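Acetyltransferase, GNAT family (Bacillus anthracis str. Sterne, PDB 3FBU) binds coenzyme A and, as a member of the GNAT family, probably transfers an acetyl group from acetyl-coenzyme A to an acceptor that is not established. Local coordinates at residues Arg7-Phe13 against Asn58-Ile64; Ala20-Tyr24 against Leu69-Ile73. All blocks are in the same frame, centred on the assembly; numbering follows the deposited sequence.

Contact 1. Residues Arg7-Phe13 against Asn58-Ile64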
ATOM      1  N   ARG A   7     -17.502   8.709  12.375  1.00 28.95           N
ATOM      2  CA  ARG A   7     -16.310   8.969  13.184  1.00 27.83           C
ATOM      3  C   ARG A   7     -15.673  10.344  12.923  1.00 26.61           C
ATOM      4  O   ARG A   7     -14.719  10.734  13.618  1.00 26.03           O
ATOM      5  CB  ARG A   7     -15.255   7.913  12.900  1.00 27.62           C
ATOM      6  CG  ARG A   7     -15.696   6.468  13.161  1.00 27.99           C
ATOM      7  CD  ARG A   7     -14.593   5.525  12.757  1.00 27.57           C
ATOM      8  NE  ARG A   7     -14.408   5.565  11.305  1.00 27.16           N
ATOM      9  CZ  ARG A   7     -13.435   4.946  10.650  1.00 27.59           C
ATOM     10  NH1 ARG A   7     -12.528   4.219  11.294  1.00 28.28           N
ATOM     11  NH2 ARG A   7     -13.361   5.073   9.330  1.00 29.39           N
ATOM     12  N   LEU A   8     -16.170  11.071  11.921  1.00 25.07           N
ATOM     13  CA  LEU A   8     -15.537  12.325  11.504  1.00 24.85           C
ATOM     14  C   LEU A   8     -16.551  13.339  11.054  1.00 23.85           C
ATOM     15  O   LEU A   8     -17.707  13.015  10.756  1.00 23.47           O
ATOM     16  CB  LEU A   8     -14.526  12.064  10.367  1.00 24.93           C
ATOM     17  CG  LEU A   8     -15.014  11.292   9.148  1.00 25.91           C
ATOM     18  CD1 LEU A   8     -15.684  12.230   8.140  1.00 28.50           C
ATOM     19  CD2 LEU A   8     -13.865  10.468   8.505  1.00 24.34           C
ATOM     20  N   LEU A   9     -16.106  14.585  10.995  1.00 23.28           N
ATOM     21  CA  LEU A   9     -16.884  15.650  10.420  1.00 23.76           C
ATOM     22  C   LEU A   9     -16.039  16.390   9.394  1.00 23.02           C
ATOM     23  O   LEU A   9     -14.814  16.342   9.438  1.00 21.09           O
ATOM     24  CB  LEU A   9     -17.386  16.623  11.481  1.00 24.65           C
ATOM     25  CG  LEU A   9     -16.419  17.420  12.353  1.00 25.97           C
ATOM     26  CD1 LEU A   9     -15.844  18.671  11.637  1.00 27.98           C
ATOM     27  CD2 LEU A   9     -17.185  17.850  13.638  1.00 25.65           C
ATOM     28  N   ILE A  10     -16.725  17.065   8.485  1.00 22.97           N
ATOM     29  CA  ILE A  10     -16.077  17.897   7.480  1.00 22.95           C
ATOM     30  C   ILE A  10     -16.611  19.293   7.687  1.00 23.58           C
ATOM     31  O   ILE A  10     -17.813  19.496   7.821  1.00 23.80           O
ATOM     32  CB  ILE A  10     -16.408  17.433   6.053  1.00 22.44           C
ATOM     33  CG1 ILE A  10     -16.068  15.944   5.908  1.00 22.42           C
ATOM     34  CG2 ILE A  10     -15.633  18.258   5.038  1.00 22.54           C
ATOM     35  CD1 ILE A  10     -16.501  15.339   4.621  1.00 22.68           C
ATOM     36  N   ARG A  11     -15.719  20.270   7.701  1.00 24.30           N
ATOM     37  CA  ARG A  11     -16.126  21.651   7.878  1.00 24.10           C
ATOM     38  C   ARG A  11     -15.223  22.525   7.000  1.00 24.84           C
ATOM     39  O   ARG A  11     -14.342  22.006   6.303  1.00 23.79           O
ATOM     40  CB  ARG A  11     -16.041  22.037   9.371  1.00 24.47           C
ATOM     41  CG  ARG A  11     -14.615  22.000   9.977  1.00 24.07           C
ATOM     42  CD  ARG A  11     -14.518  22.757  11.291  1.00 24.88           C
ATOM     43  NE  ARG A  11     -13.290  22.471  12.041  1.00 24.72           N
ATOM     44  CZ  ARG A  11     -12.068  22.937  11.730  1.00 25.08           C
ATOM     45  NH1 ARG A  11     -11.876  23.702  10.682  1.00 23.20           N
ATOM     46  NH2 ARG A  11     -11.015  22.607  12.474  1.00 25.48           N
ATOM     47  N   LYS A  12     -15.452  23.838   6.999  1.00 25.16           N
ATOM     48  CA  LYS A  12     -14.535  24.755   6.316  1.00 25.22           C
ATOM     49  C   LYS A  12     -13.312  25.041   7.206  1.00 24.45           C
ATOM     50  O   LYS A  12     -13.367  24.878   8.433  1.00 24.06           O
ATOM     51  CB  LYS A  12     -15.252  26.033   5.873  1.00 25.94           C
ATOM     52  CG  LYS A  12     -16.066  25.834   4.603  1.00 28.64           C
ATOM     53  CD  LYS A  12     -17.149  26.874   4.402  1.00 29.67           C
ATOM     54  CE  LYS A  12     -16.615  28.247   4.121  1.00 33.67           C
ATOM     55  NZ  LYS A  12     -17.742  29.130   3.609  1.00 35.82           N
ATOM     56  N   PHE A  13     -12.214  25.427   6.566  1.00 23.56           N
ATOM     57  CA  PHE A  13     -10.946  25.691   7.240  1.00 23.40           C
ATOM     58  C   PHE A  13     -11.066  26.920   8.152  1.00 23.23           C
ATOM     59  O   PHE A  13     -11.792  27.844   7.827  1.00 22.19           O
ATOM     60  CB  PHE A  13      -9.862  26.003   6.203  1.00 22.52           C
ATOM     61  CG  PHE A  13      -9.148  24.791   5.661  1.00 21.88           C
ATOM     62  CD1 PHE A  13      -8.413  23.974   6.498  1.00 19.93           C
ATOM     63  CD2 PHE A  13      -9.154  24.510   4.290  1.00 18.93           C
ATOM     64  CE1 PHE A  13      -7.714  22.860   5.991  1.00 20.48           C
ATOM     65  CE2 PHE A  13      -8.487  23.402   3.786  1.00 18.55           C
ATOM     66  CZ  PHE A  13      -7.759  22.573   4.632  1.00 20.30           C
ATOM     67  N   ASN A  58     -11.580  23.160  -0.679  1.00 20.47           N
ATOM     68  CA  ASN A  58     -10.902  22.152   0.101  1.00 19.84           C
ATOM     69  C   ASN A  58     -11.442  22.280   1.526  1.00 19.54           C
ATOM     70  O   ASN A  58     -11.670  23.409   2.007  1.00 19.19           O
ATOM     71  CB  ASN A  58      -9.367  22.333   0.041  1.00 19.63           C
ATOM     72  CG  ASN A  58      -8.805  22.147  -1.359  1.00 20.16           C
ATOM     73  OD1 ASN A  58      -8.379  21.054  -1.712  1.00 20.54           O
ATOM     74  ND2 ASN A  58      -8.815  23.224  -2.180  1.00 19.07           N
ATOM     75  N   PHE A  59     -11.662  21.135   2.181  1.00 19.22           N
ATOM     76  CA  PHE A  59     -12.380  21.098   3.453  1.00 19.29           C
ATOM     77  C   PHE A  59     -11.747  20.102   4.404  1.00 18.79           C
ATOM     78  O   PHE A  59     -11.644  18.932   4.083  1.00 17.94           O
ATOM     79  CB  PHE A  59     -13.854  20.738   3.212  1.00 19.78           C
ATOM     80  CG  PHE A  59     -14.521  21.604   2.169  1.00 20.14           C
ATOM     81  CD1 PHE A  59     -15.165  22.780   2.536  1.00 21.75           C
ATOM     82  CD2 PHE A  59     -14.481  21.258   0.830  1.00 20.48           C
ATOM     83  CE1 PHE A  59     -15.771  23.574   1.590  1.00 20.49           C
ATOM     84  CE2 PHE A  59     -15.073  22.058  -0.130  1.00 20.25           C
ATOM     85  CZ  PHE A  59     -15.724  23.213   0.248  1.00 22.14           C
ATOM     86  N   PRO A  60     -11.310  20.568   5.596  1.00 18.71           N
ATOM     87  CA  PRO A  60     -10.664  19.668   6.534  1.00 18.57           C
ATOM     88  C   PRO A  60     -11.607  18.608   7.068  1.00 17.83           C
ATOM     89  O   PRO A  60     -12.804  18.866   7.207  1.00 17.38           O
ATOM     90  CB  PRO A  60     -10.201  20.611   7.671  1.00 18.39           C
ATOM     91  CG  PRO A  60     -11.090  21.786   7.556  1.00 18.73           C
ATOM     92  CD  PRO A  60     -11.353  21.949   6.114  1.00 19.11           C
ATOM     93  N   VAL A  61     -11.024  17.458   7.386  1.00 18.38           N
ATOM     94  CA  VAL A  61     -11.698  16.305   7.914  1.00 19.24           C
ATOM     95  C   VAL A  61     -11.186  16.180   9.364  1.00 20.35           C
ATOM     96  O   VAL A  61      -9.983  16.051   9.612  1.00 19.07           O
ATOM     97  CB  VAL A  61     -11.373  15.036   7.090  1.00 20.67           C
ATOM     98  CG1 VAL A  61     -12.031  13.807   7.716  1.00 19.05           C
ATOM     99  CG2 VAL A  61     -11.829  15.191   5.617  1.00 18.00           C
ATOM    100  N   ILE A  62     -12.124  16.241  10.301  1.00 21.20           N
ATOM    101  CA  ILE A  62     -11.817  16.300  11.724  1.00 22.46           C
ATOM    102  C   ILE A  62     -12.373  15.047  12.400  1.00 23.74           C
ATOM    103  O   ILE A  62     -13.547  14.744  12.250  1.00 22.78           O
ATOM    104  CB  ILE A  62     -12.464  17.533  12.384  1.00 22.94           C
ATOM    105  CG1 ILE A  62     -12.096  18.820  11.657  1.00 23.07           C
ATOM    106  CG2 ILE A  62     -12.056  17.637  13.844  1.00 22.35           C
ATOM    107  CD1 ILE A  62     -10.643  19.148  11.734  1.00 22.25           C
ATOM    108  N   LEU A  63     -11.511  14.325  13.114  1.00 24.93           N
ATOM    109  CA  LEU A  63     -11.922  13.172  13.931  1.00 27.50           C
ATOM    110  C   LEU A  63     -12.767  13.668  15.094  1.00 29.00           C
ATOM    111  O   LEU A  63     -12.311  14.501  15.875  1.00 29.54           O
ATOM    112  CB  LEU A  63     -10.694  12.413  14.449  1.00 27.69           C
ATOM    113  CG  LEU A  63     -10.419  11.103  13.726  1.00 30.60           C
ATOM    114  CD1 LEU A  63      -8.955  10.636  13.823  1.00 30.96           C
ATOM    115  CD2 LEU A  63     -11.377  10.041  14.315  1.00 31.05           C
ATOM    116  N   ILE A  64     -14.001  13.178  15.183  1.00 31.04           N
ATOM    117  CA  ILE A  64     -14.908  13.548  16.262  1.00 32.39           C
ATOM    118  C   ILE A  64     -14.410  12.977  17.604  1.00 33.88           C
ATOM    119  O   ILE A  64     -14.038  11.807  17.711  1.00 34.62           O
ATOM    120  CB  ILE A  64     -16.346  13.039  16.011  1.00 32.50           C
ATOM    121  CG1 ILE A  64     -16.971  13.714  14.783  1.00 32.43           C
ATOM    122  CG2 ILE A  64     -17.228  13.341  17.236  1.00 32.04           C
ATOM    123  CD1 ILE A  64     -18.192  12.989  14.226  1.00 32.49           C
TER
HETATM  124  O   HOH W   1     -14.234   9.878  15.999  1.00 37.82           O
HETATM  125  O   HOH W   2     -12.538  25.349   3.594  1.00 19.79           O
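Pro60 sets its CD over one face of Phe13, in a CH-pi contact in which this atom sits 3.5 Å from the centroid of the Phe13 ring and only 9° off its normal. The same CD lies close to the carbonyl oxygen of Arg11. Having no N-H, Pro60 cannot return the bond that its own oxygen accepts from Arg11 N (3.3 Å), and a water takes over beyond it, accepting from Phe13 N and donating to Asn58 O. Further along, Leu9 and Ile62 form a hydrogen-bonded antiparallel pair: Ile62 N reaches Leu9 O at 2.8 Å and Leu9 N reaches Ile62 O at 2.9 Å. Leu9 CG stands between its own N and carbonyl carbon (chi1 61°), which lays the branched end alongside Ile62, CD1 3.6 Å from Ile62 CB. Strands 8-10 and 58-63, the axes of their short segments at 157°, pair after the chain has passed through helices 18-25 and 41-50, as in the N-terminal half of the GNAT fold. On the other face, Leu8 CD2 meets Val61 CG1 and Ile10 CG2 meets Phe59 CB at 3.6 Å; helix 99-114 touches Leu8 and Ile10 on this side. The Arg11 chain starts out pointing away, but its end comes back over Ile62, NH2 approaching Ile62 CD1 at 3.6 Å. NH1 donates in the guanidinium plane to Lys12 O and also forms a salt bridge with Asp17. At the far end Ile64 N donates to Arg7 O, while the Arg7 guanidinium turns away to a salt bridge with Glu102.

Contact 2. Residues Ala20-Tyr24 against Leu69-Ile73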
ATOM      1  N   ALA A  20      -1.593  21.699  11.277  1.00 18.92           N
ATOM      2  CA  ALA A  20      -2.009  20.290  11.145  1.00 19.85           C
ATOM      3  C   ALA A  20      -2.018  19.867   9.668  1.00 18.88           C
ATOM      4  O   ALA A  20      -1.675  18.727   9.322  1.00 19.26           O
ATOM      5  CB  ALA A  20      -3.396  20.101  11.771  1.00 20.06           C
ATOM      6  N   VAL A  21      -2.411  20.775   8.792  1.00 18.81           N
ATOM      7  CA  VAL A  21      -2.350  20.475   7.357  1.00 18.89           C
ATOM      8  C   VAL A  21      -0.899  20.328   6.903  1.00 19.13           C
ATOM      9  O   VAL A  21      -0.559  19.391   6.161  1.00 19.20           O
ATOM     10  CB  VAL A  21      -3.084  21.544   6.540  1.00 18.71           C
ATOM     11  CG1 VAL A  21      -2.828  21.380   4.994  1.00 16.24           C
ATOM     12  CG2 VAL A  21      -4.565  21.470   6.856  1.00 16.57           C
ATOM     13  N   HIS A  22      -0.038  21.221   7.385  1.00 20.08           N
ATOM     14  CA  HIS A  22       1.364  21.205   6.996  1.00 20.35           C
ATOM     15  C   HIS A  22       2.076  19.878   7.327  1.00 20.73           C
ATOM     16  O   HIS A  22       3.005  19.440   6.633  1.00 21.16           O
ATOM     17  CB  HIS A  22       2.094  22.412   7.573  1.00 20.82           C
ATOM     18  CG  HIS A  22       3.434  22.623   6.963  1.00 20.86           C
ATOM     19  ND1 HIS A  22       3.587  23.039   5.660  1.00 20.67           N
ATOM     20  CD2 HIS A  22       4.684  22.432   7.454  1.00 21.53           C
ATOM     21  CE1 HIS A  22       4.877  23.110   5.380  1.00 22.24           C
ATOM     22  NE2 HIS A  22       5.566  22.751   6.450  1.00 21.23           N
ATOM     23  N   GLU A  23       1.612  19.200   8.359  1.00 22.07           N
ATOM     24  CA  GLU A  23       2.191  17.927   8.755  1.00 22.17           C
ATOM     25  C   GLU A  23       2.223  16.937   7.574  1.00 21.35           C
ATOM     26  O   GLU A  23       3.142  16.123   7.452  1.00 21.61           O
ATOM     27  CB  GLU A  23       1.398  17.370   9.948  1.00 22.38           C
ATOM     28  CG  GLU A  23       1.933  16.073  10.518  1.00 25.56           C
ATOM     29  CD  GLU A  23       1.123  15.606  11.732  1.00 26.58           C
ATOM     30  OE1 GLU A  23       0.130  16.292  12.080  1.00 33.59           O
ATOM     31  OE2 GLU A  23       1.488  14.573  12.330  1.00 31.80           O
ATOM     32  N   TYR A  24       1.218  17.004   6.696  1.00 20.62           N
ATOM     33  CA  TYR A  24       1.177  16.126   5.517  1.00 19.94           C
ATOM     34  C   TYR A  24       1.482  16.821   4.183  1.00 19.80           C
ATOM     35  O   TYR A  24       2.020  16.192   3.292  1.00 19.95           O
ATOM     36  CB  TYR A  24      -0.133  15.324   5.453  1.00 19.15           C
ATOM     37  CG  TYR A  24      -1.435  16.102   5.379  1.00 19.49           C
ATOM     38  CD1 TYR A  24      -1.977  16.485   4.148  1.00 17.86           C
ATOM     39  CD2 TYR A  24      -2.179  16.370   6.538  1.00 18.10           C
ATOM     40  CE1 TYR A  24      -3.192  17.206   4.076  1.00 18.69           C
ATOM     41  CE2 TYR A  24      -3.400  17.061   6.478  1.00 18.65           C
ATOM     42  CZ  TYR A  24      -3.911  17.470   5.256  1.00 18.20           C
ATOM     43  OH  TYR A  24      -5.122  18.148   5.219  1.00 18.48           O
ATOM     44  N   LEU A  69      -7.359  17.003  13.168  1.00 23.17           N
ATOM     45  CA  LEU A  69      -7.451  17.168  11.694  1.00 22.34           C
ATOM     46  C   LEU A  69      -6.553  16.115  11.049  1.00 21.40           C
ATOM     47  O   LEU A  69      -5.337  16.127  11.229  1.00 20.81           O
ATOM     48  CB  LEU A  69      -7.029  18.578  11.277  1.00 21.79           C
ATOM     49  CG  LEU A  69      -7.153  19.047   9.816  1.00 20.42           C
ATOM     50  CD1 LEU A  69      -7.212  20.563   9.715  1.00 20.81           C
ATOM     51  CD2 LEU A  69      -6.006  18.507   8.997  1.00 18.46           C
ATOM     52  N   VAL A  70      -7.161  15.205  10.303  1.00 19.72           N
ATOM     53  CA  VAL A  70      -6.460  14.084   9.745  1.00 20.03           C
ATOM     54  C   VAL A  70      -6.281  14.190   8.231  1.00 19.08           C
ATOM     55  O   VAL A  70      -5.578  13.391   7.631  1.00 20.36           O
ATOM     56  CB  VAL A  70      -7.180  12.764  10.118  1.00 20.26           C
ATOM     57  CG1 VAL A  70      -7.165  12.606  11.658  1.00 21.62           C
ATOM     58  CG2 VAL A  70      -8.621  12.706   9.572  1.00 19.50           C
ATOM     59  N   GLY A  71      -6.922  15.172   7.615  1.00 18.03           N
ATOM     60  CA  GLY A  71      -6.768  15.359   6.175  1.00 18.20           C
ATOM     61  C   GLY A  71      -7.753  16.372   5.651  1.00 16.81           C
ATOM     62  O   GLY A  71      -8.398  17.091   6.413  1.00 16.73           O
ATOM     63  N   HIS A  72      -7.823  16.477   4.331  1.00 16.99           N
ATOM     64  CA  HIS A  72      -8.843  17.297   3.715  1.00 16.66           C
ATOM     65  C   HIS A  72      -9.450  16.646   2.462  1.00 17.02           C
ATOM     66  O   HIS A  72      -8.840  15.792   1.791  1.00 16.84           O
ATOM     67  CB  HIS A  72      -8.329  18.730   3.446  1.00 17.17           C
ATOM     68  CG  HIS A  72      -7.307  18.847   2.349  1.00 15.55           C
ATOM     69  ND1 HIS A  72      -5.948  18.854   2.599  1.00 17.48           N
ATOM     70  CD2 HIS A  72      -7.442  18.998   1.002  1.00 16.58           C
ATOM     71  CE1 HIS A  72      -5.290  18.980   1.460  1.00 14.92           C
ATOM     72  NE2 HIS A  72      -6.167  19.062   0.473  1.00 16.41           N
ATOM     73  N   ILE A  73     -10.696  17.027   2.222  1.00 17.02           N
ATOM     74  CA  ILE A  73     -11.432  16.666   1.018  1.00 17.05           C
ATOM     75  C   ILE A  73     -11.387  17.833   0.036  1.00 16.96           C
ATOM     76  O   ILE A  73     -11.623  19.008   0.406  1.00 17.82           O
ATOM     77  CB  ILE A  73     -12.913  16.319   1.363  1.00 17.44           C
ATOM     78  CG1 ILE A  73     -13.010  14.953   2.078  1.00 19.17           C
ATOM     79  CG2 ILE A  73     -13.795  16.382   0.105  1.00 17.49           C
ATOM     80  CD1 ILE A  73     -12.712  13.715   1.218  1.00 21.33           C
TER
HETATM   81  O   HOH W   3      -2.931  16.373  10.044  1.00 24.03           O
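Tyr24 OH and His72 ND1 share a hydrogen bond of 2.8 Å, in which either atom could supply the proton. Each partner is met at its edge: the hydroxyl lies near the plane of the imidazole, and ND1 lies near the plane of the phenol. The two rings therefore meet rim to rim, with planes 30° apart and centroids separated by 5.7 Å. Tyr24 CG is placed between the backbone N and the carbonyl carbon (chi1 60°), a setting that sends the ring from the helix across to the strand and puts one ring face under Val21 O of the same helix. His72 CG takes the same position between its own N and carbonyl carbon. The backbone of Gly71, next to His72 in the strand, passes by the hydroxyl, its carbonyl carbon 3.2 Å from Tyr24 OH. Here helix 18-25, the first helix of the GNAT fold, packs across strand 68-79, its short segment axis 8.2 Å from that of the strand and inclined to it by 74°, so the helix runs across the strand rather than along it. Leu69 supplies the apolar part. Its CD2 meets the edge of the Tyr24 ring and also reaches Val21 CG2 at 3.9 Å, while its CB rests against Ala20 CB at 4.0 Å. Beside this patch a water donates to both Ala20 O and Leu69 O, linking helix and strand backbones where they make no direct hydrogen bond. Farther out, the ring of Phe47 from helix 41-50 meets the His72 ring, and Val89 of strand 83-90 touches both Tyr24 and His72.

Overall arrangement
Strands 58-63 and 68-79 are adjacent in one sheet, so contact 1 and contact 2 share a framework although their centres are 10 Å apart. Probable backbone hydrogen bonds join them, Phe59 N to Ile73 O and Val61 N to Gly71 O, each 2.8 Å. Leu69 carries the connection to side chains, touching Pro60 and Ile62 of contact 1 as well as the helix of contact 2, and Phe13 likewise reaches Val21. Along the chain the segments alternate: strand 8-10 leads to helix 18-25, and strand 58-63 to strand 68-79. The side chains of Arg7 and Tyr24 each come to about 7 Å from the bound coenzyme A, near the ligand but not in contact with it.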